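Local coordinates for ricin B lectin (PDB 3VSF), which is an exo-beta-1,3-galactanase of glycoside hydrolase family 43, probably hydrolysing glycosidic bonds of galactan chains, and binds galactose through an attached ricin-type lectin domain, at residues H210-T215 with A222-K227; A236-K241 with T290-V295; N243-L248 with Y263-D268. All blocks are in the same frame, centred on the assembly; numbering follows the deposited sequence.

Contact 1. Residues H210-T215 with A222-K227; sequences HLYELT and ASLKAK
This is an antiparallel strand pairing in which Leu211 and Glu213 bond to Ala226 and Ser223. It joins the last two strands of the 187-228 sheet, one blade of the five-bladed beta-propeller of the family 43 module. Leu211 N donates to Ala226 O at 3.0 Å, in an almost straight bond. Glu213 N donates to Ser223 O at 2.9 Å. Two classic beta bulges interrupt the pairing. Ala222 and Ser223 both face Glu213, whose O accepts from both backbone N atoms. Lys225 and Ala226 both face Leu211, but their bonds to Leu211 O are weak.

On one face of the sheet a methyl of Leu224 meets the Tyr212 ring, with Leu224 CD2 3.5 Å from Tyr212 CE1. The Leu224 side chain leaves with CG anti to the backbone N (chi1 -172°), and its CD2 branch also comes against His210. Tyr212 OH accepts from His210 ND1 at 2.9 Å and lies in the imidazole plane. Tyr182 packs edge-to-face with His210. The aliphatic chain of Lys227 runs alongside His210, and Lys227 CE is 3.6 Å from His210 NE2.

On the other face Leu211 and Lys225 lie side by side, pointing the same way. Leu211 CG is 4.0 Å from Lys225 CB. Lys225 then crosses Glu213, but Lys225 NZ stays 4.5 Å from Glu213 OE1, beyond a salt bridge. The backbone bonds therefore carry the pairing. The side chains add apolar contact and at most a weak attraction between Glu213 and Lys225, while the bond to Tyr212 OH fixes the rotation of the His210 imidazole.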
loop_
_atom_site.group_PDB
_atom_site.type_symbol
_atom_site.label_atom_id
_atom_site.label_comp_id
_atom_site.label_asym_id
_atom_site.label_seq_id
_atom_site.Cartn_x
_atom_site.Cartn_y
_atom_site.Cartn_z
ATOM N N HIS A 210 -18.862 -10.125 0.742
ATOM C CA HIS A 210 -20.117 -9.770 0.095
ATOM C C HIS A 210 -20.041 -8.391 -0.551
ATOM O O HIS A 210 -19.716 -7.402 0.106
ATOM C CB HIS A 210 -21.276 -9.825 1.095
ATOM C CG HIS A 210 -21.785 -11.208 1.357
ATOM N ND1 HIS A 210 -22.836 -11.465 2.211
ATOM C CD2 HIS A 210 -21.394 -12.410 0.872
ATOM C CE1 HIS A 210 -23.067 -12.765 2.244
ATOM N NE2 HIS A 210 -22.205 -13.362 1.440
ATOM N N LEU A 211 -20.334 -8.338 -1.846
ATOM C CA LEU A 211 -20.387 -7.076 -2.569
ATOM C C LEU A 211 -21.838 -6.652 -2.756
ATOM O O LEU A 211 -22.568 -7.247 -3.549
ATOM C CB LEU A 211 -19.699 -7.203 -3.928
ATOM C CG LEU A 211 -19.675 -5.939 -4.793
ATOM C CD1 LEU A 211 -18.930 -4.818 -4.084
ATOM C CD2 LEU A 211 -19.051 -6.227 -6.149
ATOM N N TYR A 212 -22.254 -5.628 -2.020
ATOM C CA TYR A 212 -23.627 -5.144 -2.088
ATOM C C TYR A 212 -23.747 -3.947 -3.022
ATOM O O TYR A 212 -22.946 -3.015 -2.958
ATOM C CB TYR A 212 -24.132 -4.757 -0.695
ATOM C CG TYR A 212 -24.023 -5.856 0.336
ATOM C CD1 TYR A 212 -24.994 -6.845 0.431
ATOM C CD2 TYR A 212 -22.954 -5.901 1.220
ATOM C CE1 TYR A 212 -24.898 -7.850 1.375
ATOM C CE2 TYR A 212 -22.851 -6.901 2.167
ATOM C CZ TYR A 212 -23.825 -7.873 2.240
ATOM O OH TYR A 212 -23.724 -8.870 3.181
ATOM N N GLU A 213 -24.753 -3.978 -3.888
ATOM C CA GLU A 213 -25.057 -2.840 -4.744
ATOM C C GLU A 213 -26.011 -1.902 -4.017
ATOM O O GLU A 213 -27.053 -2.328 -3.521
ATOM C CB GLU A 213 -25.678 -3.302 -6.064
ATOM C CG GLU A 213 -26.069 -2.164 -6.994
ATOM C CD GLU A 213 -26.700 -2.652 -8.283
ATOM O OE1 GLU A 213 -26.730 -3.881 -8.505
ATOM O OE2 GLU A 213 -27.167 -1.806 -9.075
ATOM N N LEU A 214 -25.651 -0.626 -3.952
ATOM C CA LEU A 214 -26.452 0.354 -3.230
ATOM C C LEU A 214 -27.539 0.962 -4.109
ATOM O O LEU A 214 -27.425 0.982 -5.334
ATOM C CB LEU A 214 -25.558 1.464 -2.674
ATOM C CG LEU A 214 -24.413 1.017 -1.767
ATOM C CD1 LEU A 214 -23.586 2.214 -1.324
ATOM C CD2 LEU A 214 -24.950 0.254 -0.568
ATOM N N THR A 215 -28.595 1.454 -3.470
ATOM C CA THR A 215 -29.636 2.195 -4.167
ATOM C C THR A 215 -29.058 3.522 -4.654
ATOM O O THR A 215 -27.993 3.937 -4.198
ATOM C CB THR A 215 -30.849 2.454 -3.253
ATOM O OG1 THR A 215 -30.405 3.020 -2.014
ATOM C CG2 THR A 215 -31.588 1.157 -2.969
ATOM N N ALA A 222 -29.439 -2.128 -2.342
ATOM C CA ALA A 222 -30.400 -2.519 -3.367
ATOM C C ALA A 222 -30.401 -4.024 -3.624
ATOM O O ALA A 222 -31.460 -4.631 -3.784
ATOM C CB ALA A 222 -30.136 -1.759 -4.660
ATOM N N SER A 223 -29.216 -4.623 -3.668
ATOM C CA SER A 223 -29.102 -6.053 -3.938
ATOM C C SER A 223 -27.732 -6.607 -3.560
ATOM O O SER A 223 -26.811 -5.856 -3.240
ATOM C CB SER A 223 -29.383 -6.342 -5.415
ATOM O OG SER A 223 -28.412 -5.728 -6.247
ATOM N N LEU A 224 -27.613 -7.930 -3.598
ATOM C CA LEU A 224 -26.341 -8.597 -3.357
ATOM C C LEU A 224 -25.666 -8.865 -4.697
ATOM O O LEU A 224 -25.978 -9.844 -5.375
ATOM C CB LEU A 224 -26.561 -9.905 -2.592
ATOM C CG LEU A 224 -25.335 -10.671 -2.083
ATOM C CD1 LEU A 224 -24.733 -11.562 -3.163
ATOM C CD2 LEU A 224 -24.293 -9.717 -1.513
ATOM N N LYS A 225 -24.747 -7.983 -5.077
ATOM C CA LYS A 225 -24.110 -8.059 -6.388
ATOM C C LYS A 225 -23.397 -9.389 -6.614
ATOM O O LYS A 225 -23.595 -10.035 -7.645
ATOM C CB LYS A 225 -23.135 -6.893 -6.586
ATOM C CG LYS A 225 -22.636 -6.751 -8.013
ATOM C CD LYS A 225 -23.797 -6.613 -8.986
ATOM C CE LYS A 225 -23.311 -6.503 -10.423
ATOM N NZ LYS A 225 -24.446 -6.422 -11.386
ATOM N N ALA A 226 -22.574 -9.798 -5.652
ATOM C CA ALA A 226 -21.834 -11.051 -5.779
ATOM C C ALA A 226 -21.130 -11.467 -4.491
ATOM O O ALA A 226 -20.796 -10.632 -3.650
ATOM C CB ALA A 226 -20.829 -10.957 -6.921
ATOM N N LYS A 227 -20.915 -12.771 -4.347
ATOM C CA LYS A 227 -20.101 -13.308 -3.265
ATOM C C LYS A 227 -18.698 -13.573 -3.799
ATOM O O LYS A 227 -18.531 -14.272 -4.798
ATOM C CB LYS A 227 -20.709 -14.600 -2.718
ATOM C CG LYS A 227 -22.084 -14.433 -2.093
ATOM C CD LYS A 227 -22.595 -15.751 -1.530
ATOM C CE LYS A 227 -23.946 -15.581 -0.854
ATOM N NZ LYS A 227 -24.442 -16.859 -0.274
#

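Contact 2. Residues A236-K241 with T290-V295; sequences APCLIK and TFIIPV
Cys238 and Ile240 face Ile292 across two strands that run nearly parallel, 13° apart, with their axes 6.4 Å apart at the closest approach. The strands are not paired with each other. Strand 237-241 bonds to strand 246-251, where Cys238 pairs with Ile249 and Ile240 with Tyr247. Strand 288-296 bonds to strand 301-309, and Thr290 and Phe291 form a classic beta bulge against Met306. The contact is thus a seam between the first strands of two successive propeller blades, and it is buried.

Two apolar residues of one strand press on one of the other. Ile240 crosses Ile292 at a slant. Its CG2 branch comes against the root of the partner, with Ile240 CG2 3.8 Å from Ile292 CB. Its far end does the same further out, where Ile240 CD1 is 3.8 Å from Ile292 CG2. Ile240 CG1 sits between the backbone N and the carbonyl carbon (chi1 64°), which leaves CG2 beside the backbone N. Cys238 approaches Ile292 from its other branch, Cys238 CB lying 4.2 Å from Ile292 CD1.

The sulfur has a different target. It lies over the face of the peptide between Thr290 and Phe291, with Cys238 SG 3.5 Å from Phe291 N. Thr290 turns its side chain elsewhere, and its OG1 bonds to Gly61 O on the strand that opens the first blade. Ile249 also packs on Ile292. Beside the contact, Tyr303 OH of strand 301-309 bonds to Lys241 O. Between the two segments themselves the chemistry is that of a buried, largely apolar interface, met through methyl groups and the thiol.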
loop_
_atom_site.group_PDB
_atom_site.type_symbol
_atom_site.label_atom_id
_atom_site.label_comp_id
_atom_site.label_asym_id
_atom_site.label_seq_id
_atom_site.Cartn_x
_atom_site.Cartn_y
_atom_site.Cartn_z
ATOM N N ALA A 236 -10.067 -6.644 5.293
ATOM C CA ALA A 236 -9.658 -5.299 4.891
ATOM C C ALA A 236 -9.691 -5.092 3.378
ATOM O O ALA A 236 -8.686 -4.706 2.780
ATOM C CB ALA A 236 -8.274 -4.986 5.438
ATOM N N PRO A 237 -10.853 -5.333 2.754
ATOM C CA PRO A 237 -10.954 -5.249 1.294
ATOM C C PRO A 237 -10.910 -3.813 0.781
ATOM O O PRO A 237 -11.420 -2.902 1.434
ATOM C CB PRO A 237 -12.324 -5.867 1.011
ATOM C CG PRO A 237 -13.117 -5.571 2.231
ATOM C CD PRO A 237 -12.148 -5.656 3.380
ATOM N N CYS A 238 -10.296 -3.626 -0.383
ATOM C CA CYS A 238 -10.259 -2.329 -1.046
ATOM C C CYS A 238 -10.672 -2.498 -2.502
ATOM O O CYS A 238 -10.038 -3.242 -3.250
ATOM C CB CYS A 238 -8.856 -1.721 -0.969
ATOM S SG CYS A 238 -8.255 -1.411 0.708
ATOM N N LEU A 239 -11.739 -1.815 -2.900
ATOM C CA LEU A 239 -12.256 -1.947 -4.257
ATOM C C LEU A 239 -11.930 -0.725 -5.108
ATOM O O LEU A 239 -12.295 0.398 -4.762
ATOM C CB LEU A 239 -13.767 -2.188 -4.232
ATOM C CG LEU A 239 -14.420 -2.490 -5.582
ATOM C CD1 LEU A 239 -13.712 -3.647 -6.269
ATOM C CD2 LEU A 239 -15.900 -2.787 -5.408
ATOM N N ILE A 240 -11.239 -0.954 -6.222
ATOM C CA ILE A 240 -10.864 0.123 -7.133
ATOM C C ILE A 240 -11.030 -0.295 -8.592
ATOM O O ILE A 240 -11.269 -1.465 -8.889
ATOM C CB ILE A 240 -9.409 0.578 -6.908
ATOM C CG1 ILE A 240 -8.437 -0.560 -7.224
ATOM C CG2 ILE A 240 -9.212 1.072 -5.482
ATOM C CD1 ILE A 240 -6.983 -0.198 -7.010
ATOM N N LYS A 241 -10.899 0.671 -9.495
ATOM C CA LYS A 241 -11.022 0.416 -10.925
ATOM C C LYS A 241 -10.020 1.273 -11.692
ATOM O O LYS A 241 -9.716 2.394 -11.285
ATOM C CB LYS A 241 -12.447 0.717 -11.396
ATOM C CG LYS A 241 -12.713 0.391 -12.857
ATOM C CD LYS A 241 -14.158 0.691 -13.226
ATOM C CE LYS A 241 -14.471 0.266 -14.653
ATOM N NZ LYS A 241 -15.900 0.504 -15.001
ATOM N N THR A 290 -6.078 -0.388 4.016
ATOM C CA THR A 290 -7.292 0.252 4.503
ATOM C C THR A 290 -8.067 0.938 3.382
ATOM O O THR A 290 -9.297 0.953 3.393
ATOM C CB THR A 290 -6.994 1.265 5.631
ATOM O OG1 THR A 290 -8.224 1.705 6.221
ATOM C CG2 THR A 290 -6.233 2.465 5.092
ATOM N N PHE A 291 -7.349 1.498 2.413
ATOM C CA PHE A 291 -7.996 2.192 1.304
ATOM C C PHE A 291 -7.025 2.553 0.182
ATOM O O PHE A 291 -5.836 2.760 0.419
ATOM C CB PHE A 291 -8.706 3.450 1.809
ATOM C CG PHE A 291 -9.710 4.001 0.846
ATOM C CD1 PHE A 291 -10.908 3.342 0.625
ATOM C CD2 PHE A 291 -9.463 5.178 0.162
ATOM C CE1 PHE A 291 -11.839 3.846 -0.261
ATOM C CE2 PHE A 291 -10.390 5.684 -0.722
ATOM C CZ PHE A 291 -11.580 5.019 -0.936
ATOM N N ILE A 292 -7.547 2.630 -1.039
ATOM C CA ILE A 292 -6.738 2.965 -2.208
ATOM C C ILE A 292 -7.467 3.952 -3.120
ATOM O O ILE A 292 -8.504 3.626 -3.695
ATOM C CB ILE A 292 -6.383 1.705 -3.025
ATOM C CG1 ILE A 292 -5.587 0.716 -2.171
ATOM C CG2 ILE A 292 -5.600 2.082 -4.274
ATOM C CD1 ILE A 292 -5.277 -0.588 -2.874
ATOM N N ILE A 293 -6.920 5.158 -3.250
ATOM C CA ILE A 293 -7.513 6.177 -4.116
ATOM C C ILE A 293 -6.594 6.602 -5.255
ATOM O O ILE A 293 -5.376 6.680 -5.088
ATOM C CB ILE A 293 -7.929 7.441 -3.333
ATOM C CG1 ILE A 293 -7.144 7.551 -2.024
ATOM C CG2 ILE A 293 -9.429 7.445 -3.080
ATOM C CD1 ILE A 293 -5.673 7.842 -2.218
ATOM N N PRO A 294 -7.183 6.877 -6.426
ATOM C CA PRO A 294 -6.445 7.407 -7.575
ATOM C C PRO A 294 -6.100 8.877 -7.365
ATOM O O PRO A 294 -6.994 9.685 -7.113
ATOM C CB PRO A 294 -7.445 7.272 -8.731
ATOM C CG PRO A 294 -8.511 6.339 -8.237
ATOM C CD PRO A 294 -8.581 6.567 -6.767
ATOM N N VAL A 295 -4.819 9.215 -7.462
ATOM C CA VAL A 295 -4.387 10.603 -7.370
ATOM C C VAL A 295 -4.101 11.148 -8.766
ATOM O O VAL A 295 -3.093 10.807 -9.383
ATOM C CB VAL A 295 -3.132 10.752 -6.492
ATOM C CG1 VAL A 295 -2.712 12.210 -6.414
ATOM C CG2 VAL A 295 -3.391 10.192 -5.103
#

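Contact 3. Residues N243-L248 with Y263-D268; sequences NGYYYL and YAYSKD
Tyr245 and Lys267 lie side by side and point the same way. The aliphatic part of the lysine follows the ring, and Lys267 CE comes 3.7 Å from Tyr245 OH.

Tyr246 presents an edge instead. The carbonyl oxygens of Ser266 and Lys267 lie near its ring plane, and Tyr246 CE1 is 3.5 Å from Lys267 O. Its CG is anti to the carbonyl carbon (chi1 -60°), a torsion that brings the ring alongside the partner chain. The phenol end continues to Lys241, whose NZ bonds to Tyr246 OH.

Tyr247 and Tyr265 share the other face of the sheet and cross at a slant. Toward Tyr247 it is the CB of Tyr265 that touches, 3.8 Å from Tyr247 CD1, while the Tyr265 ring reaches the Tyr245 ring. Tyr265 CG stands between the backbone N and the carbonyl carbon (chi1 56°), and the ring leads off past Tyr247. Tyr247 OH bonds to Asp333 O, and Phe330 meets the Tyr247 ring edge-to-face.

Backbone bonds set this pattern. Tyr246 N donates to Ser266 O at 2.9 Å, and Ser266 N returns a bond to Tyr246 O at 3.1 Å. Leu248 N donates to Ala264 O at 3.0 Å, while the return bond from Ala264 N is weak. Where the second strand ends, Ser266 OG donates to Asp268 O at 2.6 Å within its own segment. Alternating faces and paired backbone bonds are those of an antiparallel hairpin, here the middle two strands of a four-stranded blade in the GH43 propeller.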
loop_
_atom_site.group_PDB
_atom_site.type_symbol
_atom_site.label_atom_id
_atom_site.label_comp_id
_atom_site.label_asym_id
_atom_site.label_seq_id
_atom_site.Cartn_x
_atom_site.Cartn_y
_atom_site.Cartn_z
ATOM N N ASN A 243 -8.775 0.573 -15.830
ATOM C CA ASN A 243 -9.109 0.618 -17.251
ATOM C C ASN A 243 -10.096 -0.472 -17.640
ATOM O O ASN A 243 -9.756 -1.394 -18.381
ATOM C CB ASN A 243 -7.845 0.490 -18.100
ATOM C CG ASN A 243 -6.764 1.464 -17.683
ATOM O OD1 ASN A 243 -7.051 2.550 -17.182
ATOM N ND2 ASN A 243 -5.509 1.078 -17.885
ATOM N N GLY A 244 -11.323 -0.363 -17.141
ATOM C CA GLY A 244 -12.319 -1.394 -17.361
ATOM C C GLY A 244 -11.967 -2.629 -16.557
ATOM O O GLY A 244 -12.549 -3.698 -16.745
ATOM N N TYR A 245 -11.001 -2.472 -15.657
ATOM C CA TYR A 245 -10.565 -3.557 -14.788
ATOM C C TYR A 245 -10.804 -3.216 -13.322
ATOM O O TYR A 245 -10.336 -2.190 -12.829
ATOM C CB TYR A 245 -9.081 -3.861 -15.010
ATOM C CG TYR A 245 -8.798 -4.751 -16.198
ATOM C CD1 TYR A 245 -8.769 -6.132 -16.061
ATOM C CD2 TYR A 245 -8.552 -4.213 -17.454
ATOM C CE1 TYR A 245 -8.508 -6.953 -17.142
ATOM C CE2 TYR A 245 -8.290 -5.026 -18.542
ATOM C CZ TYR A 245 -8.269 -6.395 -18.380
ATOM O OH TYR A 245 -8.009 -7.210 -19.457
ATOM N N TYR A 246 -11.538 -4.082 -12.629
ATOM C CA TYR A 246 -11.761 -3.918 -11.201
ATOM C C TYR A 246 -10.675 -4.651 -10.424
ATOM O O TYR A 246 -10.257 -5.744 -10.807
ATOM C CB TYR A 246 -13.142 -4.442 -10.802
ATOM C CG TYR A 246 -14.293 -3.748 -11.497
ATOM C CD1 TYR A 246 -14.930 -4.335 -12.584
ATOM C CD2 TYR A 246 -14.745 -2.509 -11.066
ATOM C CE1 TYR A 246 -15.983 -3.706 -13.221
ATOM C CE2 TYR A 246 -15.798 -1.871 -11.696
ATOM C CZ TYR A 246 -16.413 -2.475 -12.774
ATOM O OH TYR A 246 -17.461 -1.845 -13.406
ATOM N N TYR A 247 -10.215 -4.046 -9.334
ATOM C CA TYR A 247 -9.159 -4.641 -8.523
ATOM C C TYR A 247 -9.558 -4.699 -7.053
ATOM O O TYR A 247 -10.029 -3.712 -6.489
ATOM C CB TYR A 247 -7.855 -3.860 -8.687
ATOM C CG TYR A 247 -7.389 -3.753 -10.121
ATOM C CD1 TYR A 247 -6.558 -4.715 -10.677
ATOM C CD2 TYR A 247 -7.785 -2.689 -10.921
ATOM C CE1 TYR A 247 -6.132 -4.620 -11.989
ATOM C CE2 TYR A 247 -7.364 -2.585 -12.232
ATOM C CZ TYR A 247 -6.539 -3.553 -12.761
ATOM O OH TYR A 247 -6.118 -3.451 -14.067
ATOM N N LEU A 248 -9.367 -5.862 -6.439
ATOM C CA LEU A 248 -9.741 -6.056 -5.045
ATOM C C LEU A 248 -8.535 -6.416 -4.183
ATOM O O LEU A 248 -8.101 -7.567 -4.152
ATOM C CB LEU A 248 -10.817 -7.138 -4.926
ATOM C CG LEU A 248 -11.389 -7.386 -3.528
ATOM C CD1 LEU A 248 -11.938 -6.096 -2.939
ATOM C CD2 LEU A 248 -12.464 -8.459 -3.571
ATOM N N TYR A 263 -4.276 -9.551 -4.092
ATOM C CA TYR A 263 -5.155 -8.801 -4.978
ATOM C C TYR A 263 -5.729 -9.687 -6.075
ATOM O O TYR A 263 -5.214 -10.772 -6.348
ATOM C CB TYR A 263 -4.417 -7.610 -5.597
ATOM C CG TYR A 263 -3.414 -7.985 -6.668
ATOM C CD1 TYR A 263 -2.086 -8.237 -6.347
ATOM C CD2 TYR A 263 -3.794 -8.079 -8.001
ATOM C CE1 TYR A 263 -1.165 -8.576 -7.325
ATOM C CE2 TYR A 263 -2.882 -8.418 -8.983
ATOM C CZ TYR A 263 -1.569 -8.665 -8.639
ATOM O OH TYR A 263 -0.659 -9.002 -9.614
ATOM N N ALA A 264 -6.801 -9.215 -6.700
ATOM C CA ALA A 264 -7.421 -9.922 -7.811
ATOM C C ALA A 264 -8.042 -8.919 -8.771
ATOM O O ALA A 264 -8.249 -7.758 -8.419
ATOM C CB ALA A 264 -8.469 -10.896 -7.303
ATOM N N TYR A 265 -8.338 -9.368 -9.985
ATOM C CA TYR A 265 -8.893 -8.485 -11.001
ATOM C C TYR A 265 -10.037 -9.148 -11.756
ATOM O O TYR A 265 -10.186 -10.369 -11.735
ATOM C CB TYR A 265 -7.801 -8.046 -11.979
ATOM C CG TYR A 265 -7.069 -9.198 -12.630
ATOM C CD1 TYR A 265 -7.463 -9.682 -13.871
ATOM C CD2 TYR A 265 -5.990 -9.803 -12.003
ATOM C CE1 TYR A 265 -6.798 -10.735 -14.469
ATOM C CE2 TYR A 265 -5.320 -10.857 -12.593
ATOM C CZ TYR A 265 -5.729 -11.319 -13.825
ATOM O OH TYR A 265 -5.063 -12.368 -14.416
ATOM N N SER A 266 -10.844 -8.328 -12.421
ATOM C CA SER A 266 -11.973 -8.822 -13.196
ATOM C C SER A 266 -12.531 -7.722 -14.091
ATOM O O SER A 266 -12.481 -6.543 -13.744
ATOM C CB SER A 266 -13.072 -9.345 -12.267
ATOM O OG SER A 266 -14.171 -9.846 -13.010
ATOM N N LYS A 267 -13.059 -8.116 -15.244
ATOM C CA LYS A 267 -13.665 -7.166 -16.165
ATOM C C LYS A 267 -15.065 -6.789 -15.695
ATOM O O LYS A 267 -15.587 -5.731 -16.048
ATOM C CB LYS A 267 -13.717 -7.748 -17.578
ATOM C CG LYS A 267 -12.356 -8.118 -18.147
ATOM C CD LYS A 267 -12.477 -8.667 -19.561
ATOM C CE LYS A 267 -11.113 -9.006 -20.143
ATOM N NZ LYS A 267 -11.214 -9.495 -21.546
ATOM N N ASP A 268 -15.666 -7.661 -14.891
ATOM C CA ASP A 268 -17.010 -7.432 -14.371
ATOM C C ASP A 268 -17.070 -7.683 -12.866
ATOM O O ASP A 268 -16.390 -8.567 -12.348
ATOM C CB ASP A 268 -18.020 -8.329 -15.091
ATOM C CG ASP A 268 -18.082 -8.056 -16.582
ATOM O OD1 ASP A 268 -17.954 -6.879 -16.979
ATOM O OD2 ASP A 268 -18.258 -9.020 -17.358
#

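From the N terminus, contact 1 comes first. It closes the short hairpin loop between strands 208-214 and 221-228 at the outer side of one blade. After a connecting loop the chain enters strand 237-241, which starts the next blade and opens contact 2. Contact 3 follows and closes the hairpin of strands 246-251 and 261-266. Contact 2 closes only at strand 288-296, so contact 3 is nested inside its loop, while contact 1 stands in series before both. None cross. Leu211 packs on Leu239, linking contacts 1 and 2 between blades. Strands 237-241 and 246-251 are sheet neighbours, so contact 3 lies in the blade on one side of contact 2, which joins that blade to the next.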